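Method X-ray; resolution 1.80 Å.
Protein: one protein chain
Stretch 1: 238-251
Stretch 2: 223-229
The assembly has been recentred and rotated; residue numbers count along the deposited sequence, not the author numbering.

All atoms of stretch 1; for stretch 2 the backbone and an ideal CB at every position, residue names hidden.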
ATOM      1  N   ASP A 238       2.681 -11.333  -8.283  1.00 14.89           N
ATOM      2  CA  ASP A 238       4.046 -10.793  -8.270  1.00 14.54           C
ATOM      3  C   ASP A 238       4.486 -10.339  -6.883  1.00 14.67           C
ATOM      4  O   ASP A 238       5.644 -10.529  -6.493  1.00 12.88           O
ATOM      5  CB  ASP A 238       4.167  -9.606  -9.224  1.00 15.62           C
ATOM      6  CG  ASP A 238       4.430 -10.013 -10.645  1.00 15.22           C
ATOM      7  OD1 ASP A 238       4.311 -11.225 -10.964  1.00 15.63           O
ATOM      8  OD2 ASP A 238       4.710  -9.094 -11.454  1.00 16.92           O
ATOM      9  N   PHE A 239       3.585  -9.709  -6.130  1.00 13.11           N
ATOM     10  CA  PHE A 239       4.017  -9.104  -4.874  1.00 14.72           C
ATOM     11  C   PHE A 239       4.467 -10.156  -3.873  1.00 16.06           C
ATOM     12  O   PHE A 239       5.453  -9.951  -3.153  1.00 16.09           O
ATOM     13  CB  PHE A 239       2.895  -8.215  -4.358  1.00 11.92           C
ATOM     14  CG  PHE A 239       2.405  -7.299  -5.418  1.00 11.53           C
ATOM     15  CD1 PHE A 239       3.183  -6.219  -5.824  1.00 12.72           C
ATOM     16  CD2 PHE A 239       1.231  -7.566  -6.087  1.00 11.61           C
ATOM     17  CE1 PHE A 239       2.769  -5.399  -6.847  1.00 12.03           C
ATOM     18  CE2 PHE A 239       0.806  -6.753  -7.113  1.00 12.44           C
ATOM     19  CZ  PHE A 239       1.566  -5.673  -7.498  1.00 14.03           C
ATOM     20  N   ARG A 240       3.803 -11.311  -3.855  1.00 12.88           N
ATOM     21  CA  ARG A 240       4.275 -12.417  -3.022  1.00 16.97           C
ATOM     22  C   ARG A 240       5.622 -12.923  -3.515  1.00 15.08           C
ATOM     23  O   ARG A 240       6.549 -13.133  -2.720  1.00 16.32           O
ATOM     24  CB  ARG A 240       3.261 -13.564  -3.019  1.00 11.16           C
ATOM     25  CG  ARG A 240       3.760 -14.769  -2.234  1.00 13.43           C
ATOM     26  CD  ARG A 240       2.919 -16.007  -2.501  1.00 16.97           C
ATOM     27  NE  ARG A 240       1.537 -15.842  -2.054  1.00 13.79           N
ATOM     28  CZ  ARG A 240       0.599 -16.779  -2.209  1.00 18.37           C
ATOM     29  NH1 ARG A 240       0.912 -17.935  -2.798  1.00 15.46           N
ATOM     30  NH2 ARG A 240      -0.637 -16.567  -1.782  1.00 14.77           N
ATOM     31  N   THR A 241       5.743 -13.117  -4.832  1.00 13.32           N
ATOM     32  CA  THR A 241       6.994 -13.611  -5.415  1.00 17.24           C
ATOM     33  C   THR A 241       8.165 -12.687  -5.094  1.00 15.76           C
ATOM     34  O   THR A 241       9.239 -13.153  -4.691  1.00 17.43           O
ATOM     35  CB  THR A 241       6.845 -13.775  -6.927  1.00 17.86           C
ATOM     36  OG1 THR A 241       5.783 -14.691  -7.198  1.00 19.04           O
ATOM     37  CG2 THR A 241       8.143 -14.307  -7.557  1.00 20.66           C
ATOM     38  N   ILE A 242       7.986 -11.372  -5.264  1.00 12.91           N
ATOM     39  CA  ILE A 242       9.108 -10.467  -5.004  1.00 14.28           C
ATOM     40  C   ILE A 242       9.462 -10.462  -3.521  1.00 14.49           C
ATOM     41  O   ILE A 242      10.643 -10.486  -3.147  1.00 16.32           O
ATOM     42  CB  ILE A 242       8.806  -9.041  -5.503  1.00 15.68           C
ATOM     43  CG1 ILE A 242       8.398  -9.037  -6.979  1.00 15.59           C
ATOM     44  CG2 ILE A 242      10.023  -8.139  -5.284  1.00 14.81           C
ATOM     45  CD1 ILE A 242       9.447  -9.599  -7.903  1.00 17.10           C
ATOM     46  N   ALA A 243       8.446 -10.433  -2.651  1.00 12.64           N
ATOM     47  CA  ALA A 243       8.700 -10.336  -1.219  1.00 13.34           C
ATOM     48  C   ALA A 243       9.511 -11.522  -0.724  1.00 14.09           C
ATOM     49  O   ALA A 243      10.353 -11.376   0.168  1.00 14.48           O
ATOM     50  CB  ALA A 243       7.379 -10.245  -0.447  1.00 15.20           C
ATOM     51  N   ALA A 244       9.262 -12.708  -1.279  1.00 16.06           N
ATOM     52  CA  ALA A 244      10.040 -13.876  -0.885  1.00 17.47           C
ATOM     53  C   ALA A 244      11.517 -13.666  -1.189  1.00 15.77           C
ATOM     54  O   ALA A 244      12.380 -13.967  -0.354  1.00 18.06           O
ATOM     55  CB  ALA A 244       9.506 -15.130  -1.587  1.00 17.71           C
ATOM     56  N   GLU A 245      11.823 -13.122  -2.366  1.00 15.12           N
ATOM     57  CA  GLU A 245      13.214 -12.892  -2.737  1.00 18.93           C
ATOM     58  C   GLU A 245      13.848 -11.810  -1.870  1.00 21.62           C
ATOM     59  O   GLU A 245      15.002 -11.943  -1.441  1.00 19.73           O
ATOM     60  CB  GLU A 245      13.305 -12.528  -4.217  1.00 17.25           C
ATOM     61  CG  GLU A 245      14.720 -12.257  -4.686  1.00 30.99           C
ATOM     62  CD  GLU A 245      15.608 -13.483  -4.578  1.00 37.74           C
ATOM     63  OE1 GLU A 245      15.061 -14.606  -4.482  1.00 36.13           O
ATOM     64  OE2 GLU A 245      16.848 -13.319  -4.587  1.00 37.12           O
ATOM     65  N   VAL A 246      13.103 -10.743  -1.584  1.00 16.25           N
ATOM     66  CA  VAL A 246      13.631  -9.679  -0.736  1.00 15.46           C
ATOM     67  C   VAL A 246      13.877 -10.201   0.669  1.00 15.42           C
ATOM     68  O   VAL A 246      14.893  -9.885   1.303  1.00 19.51           O
ATOM     69  CB  VAL A 246      12.668  -8.479  -0.733  1.00 13.72           C
ATOM     70  CG1 VAL A 246      13.148  -7.438   0.252  1.00 16.44           C
ATOM     71  CG2 VAL A 246      12.554  -7.902  -2.129  1.00 14.72           C
ATOM     72  N   ARG A 247      12.944 -11.005   1.178  1.00 18.46           N
ATOM     73  CA  ARG A 247      13.114 -11.618   2.486  1.00 19.86           C
ATOM     74  C   ARG A 247      14.421 -12.389   2.564  1.00 17.51           C
ATOM     75  O   ARG A 247      15.166 -12.263   3.542  1.00 18.14           O
ATOM     76  CB  ARG A 247      11.934 -12.547   2.781  1.00 16.64           C
ATOM     77  CG  ARG A 247      12.049 -13.234   4.131  1.00 16.37           C
ATOM     78  CD  ARG A 247      11.593 -12.294   5.225  1.00 14.88           C
ATOM     79  NE  ARG A 247      12.710 -11.587   5.845  1.00 18.24           N
ATOM     80  CZ  ARG A 247      12.584 -10.513   6.622  1.00 26.03           C
ATOM     81  NH1 ARG A 247      11.379 -10.004   6.867  1.00 17.93           N
ATOM     82  NH2 ARG A 247      13.667  -9.945   7.154  1.00 20.80           N
ATOM     83  N   ALA A 248      14.736 -13.158   1.520  1.00 20.62           N
ATOM     84  CA  ALA A 248      15.963 -13.961   1.531  1.00 19.65           C
ATOM     85  C   ALA A 248      17.223 -13.093   1.550  1.00 21.70           C
ATOM     86  O   ALA A 248      18.211 -13.440   2.210  1.00 21.97           O
ATOM     87  CB  ALA A 248      15.983 -14.897   0.325  1.00 18.71           C
ATOM     88  N   ILE A 249      17.222 -11.976   0.817  1.00 22.72           N
ATOM     89  CA  ILE A 249      18.403 -11.109   0.792  1.00 22.24           C
ATOM     90  C   ILE A 249      18.561 -10.381   2.120  1.00 24.64           C
ATOM     91  O   ILE A 249      19.676 -10.244   2.644  1.00 24.01           O
ATOM     92  CB  ILE A 249      18.319 -10.124  -0.387  1.00 22.79           C
ATOM     93  CG1 ILE A 249      18.421 -10.866  -1.710  1.00 21.76           C
ATOM     94  CG2 ILE A 249      19.401  -9.046  -0.290  1.00 25.76           C
ATOM     95  CD1 ILE A 249      17.862 -10.089  -2.850  1.00 23.04           C
ATOM     96  N   VAL A 250      17.453  -9.899   2.684  1.00 21.43           N
ATOM     97  CA  VAL A 250      17.517  -9.224   3.977  1.00 25.41           C
ATOM     98  C   VAL A 250      17.984 -10.188   5.064  1.00 21.42           C
ATOM     99  O   VAL A 250      18.804  -9.831   5.919  1.00 22.08           O
ATOM    100  CB  VAL A 250      16.152  -8.594   4.314  1.00 20.44           C
ATOM    101  CG1 VAL A 250      16.150  -8.053   5.730  1.00 21.87           C
ATOM    102  CG2 VAL A 250      15.835  -7.486   3.315  1.00 18.54           C
ATOM    103  N   ASP A 251      17.477 -11.422   5.053  1.00 20.71           N
ATOM    104  CA  ASP A 251      17.911 -12.388   6.062  1.00 23.50           C
ATOM    105  C   ASP A 251      19.394 -12.711   5.914  1.00 22.34           C
ATOM    106  O   ASP A 251      20.087 -12.957   6.910  1.00 25.01           O
ATOM    107  CB  ASP A 251      17.102 -13.679   5.955  1.00 20.07           C
ATOM    108  CG  ASP A 251      15.681 -13.549   6.478  1.00 23.91           C
ATOM    109  OD1 ASP A 251      15.348 -12.559   7.176  1.00 23.61           O
ATOM    110  OD2 ASP A 251      14.887 -14.465   6.177  1.00 24.21           O
ATOM    111  N   UNK A 223      12.571  -1.673   9.164  1.00 18.47           N
ATOM    112  CA  UNK A 223      11.930  -2.223   7.983  1.00 17.37           C
ATOM    113  C   UNK A 223      12.774  -1.908   6.761  1.00 16.45           C
ATOM    114  O   UNK A 223      13.448  -0.881   6.700  1.00 15.92           O
ATOM    115  CB  UNK A 223      10.512  -1.673   7.821  1.00 17.37           C
ATOM    116  N   UNK A 224      12.753  -2.820   5.800  1.00 16.53           N
ATOM    117  CA  UNK A 224      13.354  -2.600   4.494  1.00 15.70           C
ATOM    118  C   UNK A 224      12.217  -2.323   3.520  1.00 14.37           C
ATOM    119  O   UNK A 224      11.336  -3.167   3.341  1.00 18.11           O
ATOM    120  CB  UNK A 224      14.199  -3.795   4.049  1.00 15.70           C
ATOM    121  N   UNK A 225      12.216  -1.143   2.918  1.00 15.44           N
ATOM    122  CA  UNK A 225      11.109  -0.753   2.054  1.00 14.78           C
ATOM    123  C   UNK A 225      11.516  -0.854   0.582  1.00 13.98           C
ATOM    124  O   UNK A 225      12.680  -0.647   0.220  1.00 15.30           O
ATOM    125  CB  UNK A 225      10.649   0.668   2.384  1.00 14.78           C
ATOM    126  N   UNK A 226      10.547  -1.225  -0.256  1.00 12.48           N
ATOM    127  CA  UNK A 226      10.784  -1.526  -1.665  1.00 13.46           C
ATOM    128  C   UNK A 226       9.471  -1.372  -2.419  1.00 17.17           C
ATOM    129  O   UNK A 226       8.407  -1.213  -1.817  1.00 13.82           O
ATOM    130  CB  UNK A 226      11.358  -2.933  -1.845  1.00 13.46           C
ATOM    131  N   UNK A 227       9.553  -1.437  -3.752  1.00 11.71           N
ATOM    132  CA  UNK A 227       8.361  -1.231  -4.594  1.00 17.54           C
ATOM    133  C   UNK A 227       8.216  -2.298  -5.670  1.00 15.83           C
ATOM    134  O   UNK A 227       9.191  -2.955  -6.035  1.00 17.18           O
ATOM    135  CB  UNK A 227       8.415   0.148  -5.254  1.00 17.54           C
ATOM    136  N   UNK A 228       6.999  -2.460  -6.183  1.00 15.19           N
ATOM    137  CA  UNK A 228       6.768  -3.365  -7.302  1.00 13.53           C
ATOM    138  C   UNK A 228       5.496  -2.964  -8.043  1.00 15.29           C
ATOM    139  O   UNK A 228       4.494  -2.612  -7.421  1.00 14.58           O
ATOM    140  CB  UNK A 228       6.673  -4.813  -6.816  1.00 13.53           C
ATOM    141  N   UNK A 229       5.547  -3.031  -9.374  1.00 13.75           N
ATOM    142  CA  UNK A 229       4.396  -2.771 -10.224  1.00 15.75           C
ATOM    143  C   UNK A 229       4.179  -3.948 -11.164  1.00 16.03           C
ATOM    144  O   UNK A 229       5.127  -4.639 -11.543  1.00 18.53           O
ATOM    145  CB  UNK A 229       4.583  -1.474 -11.014  1.00 15.75           C
TER

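Stretch 2 is an extended strand that runs roughly antiparallel to the helix of stretch 1, their N-to-C directions 148° apart and their axes 9.1 Å apart at closest approach. Side chains alternate along such a strand, so every second position should meet the helix.

Position 223 has an ideal CB with nothing of the helix within 5.5 Å; stretch 1 sets no preference here. The residue is Phe223, whose ring makes no contact with the helix.

At position 224 the CA-to-CB bond points toward the helix, and the ideal CB lies 4.1 Å from Val250 CG2 and 5.4 Å from Val246 CG1. Two valines offer only methyls, so a medium-sized aliphatic chain such as valine, isoleucine, leucine or methionine would suit. It is Leu224: its CG packs 3.8 Å from Val250 CG2, and its CD1 reaches to 4.1 Å from Val246 CG1.

Position 225 points away and is unconstrained by the helix. It holds Ser225.

Position 226 points toward the helix again, but its ideal CB is 5.1 Å from the nearest atom, Val246 CG2. The gap is lined by Ile242, Ala243 and Val246, and the small Ala243 leaves room for a long apolar group; leucine, methionine, phenylalanine or tryptophan could all enter. Trp226 occupies it with chi1 in the p well. Val246 CG1 sits over one face of the indole, 4.3 Å from the five-membered ring centroid, a CH-pi contact. The six-membered ring extends farther, bringing CZ3 to 3.4 Å from Ile242 CG2 and CZ2 to 3.7 Å from Ala243 CB.

Position 227 points away, so stretch 1 does not select its side chain. The residue is Met227, present as selenomethionine.

Position 228 is the most informative. Its CB points toward the helix, 3.9 Å from Phe239 CD1 and 4.6 Å from Ile242 CG1, while the carboxylate of Asp238 lies farther along. A flat apolar group would suit the near part and a donor the far part; lysine or arginine could answer the charge, but an indole combines both features. Trp228 donates a hydrogen bond from NE1 to Asp238 OD2 (3.1 Å, 166°), nearly in line. Ile242 CG1 lies over one indole face, 3.7 Å from the five-membered ring centroid, in a CH-pi contact, and Phe239 CE1 approaches the edge, 3.7 Å from Trp228 CD1.

Position 229 points away, leaving many residues possible. It is Tyr229, whose nearest side-chain atom, CB, stays 6.0 Å from Phe239 CE1.

Stretch 2 (223-229) FLSWMWY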
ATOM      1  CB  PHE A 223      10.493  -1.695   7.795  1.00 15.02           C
ATOM      2  CG  PHE A 223      10.397  -0.197   7.655  1.00 13.35           C
ATOM      3  CD1 PHE A 223      10.529   0.415   6.411  1.00 15.76           C
ATOM      4  CD2 PHE A 223      10.139   0.594   8.755  1.00 17.10           C
ATOM      5  CE1 PHE A 223      10.416   1.808   6.278  1.00 17.34           C
ATOM      6  CE2 PHE A 223      10.030   1.984   8.633  1.00 15.35           C
ATOM      7  CZ  PHE A 223      10.173   2.589   7.390  1.00 14.12           C
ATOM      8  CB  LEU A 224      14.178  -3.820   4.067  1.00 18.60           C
ATOM      9  CG  LEU A 224      15.174  -3.773   2.897  1.00 17.12           C
ATOM     10  CD1 LEU A 224      14.456  -3.731   1.539  1.00 19.65           C
ATOM     11  CD2 LEU A 224      16.187  -2.638   3.037  1.00 19.74           C
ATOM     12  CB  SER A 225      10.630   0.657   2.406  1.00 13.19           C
ATOM     13  OG  SER A 225      11.627   1.620   2.119  1.00 16.48           O
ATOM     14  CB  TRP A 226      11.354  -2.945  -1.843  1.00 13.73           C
ATOM     15  CG  TRP A 226      10.534  -3.996  -1.154  1.00 13.70           C
ATOM     16  CD1 TRP A 226      10.525  -4.276   0.179  1.00 18.40           C
ATOM     17  CD2 TRP A 226       9.593  -4.900  -1.759  1.00 12.64           C
ATOM     18  NE1 TRP A 226       9.638  -5.291   0.446  1.00 14.51           N
ATOM     19  CE2 TRP A 226       9.046  -5.687  -0.725  1.00 14.08           C
ATOM     20  CE3 TRP A 226       9.148  -5.105  -3.067  1.00 12.13           C
ATOM     21  CZ2 TRP A 226       8.094  -6.690  -0.963  1.00 12.48           C
ATOM     22  CZ3 TRP A 226       8.194  -6.094  -3.300  1.00 13.20           C
ATOM     23  CH2 TRP A 226       7.679  -6.869  -2.250  1.00 14.11           C
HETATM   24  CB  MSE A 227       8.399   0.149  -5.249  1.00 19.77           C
HETATM   25  CG  MSE A 227       9.064   0.229  -6.635  1.00 19.04           C
HETATM   26 SE   MSE A 227       8.988   2.125  -7.176  0.71 28.81          SE
HETATM   27  CE  MSE A 227       9.704   2.649  -5.486  1.00 22.27           C
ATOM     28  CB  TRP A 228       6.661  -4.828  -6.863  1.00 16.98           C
ATOM     29  CG  TRP A 228       6.821  -5.691  -8.059  1.00 17.58           C
ATOM     30  CD1 TRP A 228       5.844  -6.352  -8.744  1.00 16.98           C
ATOM     31  CD2 TRP A 228       8.041  -5.916  -8.770  1.00 13.60           C
ATOM     32  NE1 TRP A 228       6.395  -7.006  -9.832  1.00 16.89           N
ATOM     33  CE2 TRP A 228       7.739  -6.740  -9.872  1.00 13.80           C
ATOM     34  CE3 TRP A 228       9.362  -5.499  -8.578  1.00 12.83           C
ATOM     35  CZ2 TRP A 228       8.713  -7.160 -10.776  1.00 16.92           C
ATOM     36  CZ3 TRP A 228      10.324  -5.917  -9.475  1.00 20.35           C
ATOM     37  CH2 TRP A 228       9.996  -6.746 -10.554  1.00 20.14           C
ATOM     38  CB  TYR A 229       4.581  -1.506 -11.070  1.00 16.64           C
ATOM     39  CG  TYR A 229       4.847  -0.245 -10.296  1.00 18.87           C
ATOM     40  CD1 TYR A 229       3.844   0.363  -9.547  1.00 22.10           C
ATOM     41  CD2 TYR A 229       6.101   0.355 -10.330  1.00 22.22           C
ATOM     42  CE1 TYR A 229       4.085   1.539  -8.844  1.00 17.99           C
ATOM     43  CE2 TYR A 229       6.353   1.522  -9.634  1.00 28.68           C
ATOM     44  CZ  TYR A 229       5.345   2.108  -8.894  1.00 26.38           C
ATOM     45  OH  TYR A 229       5.611   3.272  -8.206  1.00 31.07           O
TER
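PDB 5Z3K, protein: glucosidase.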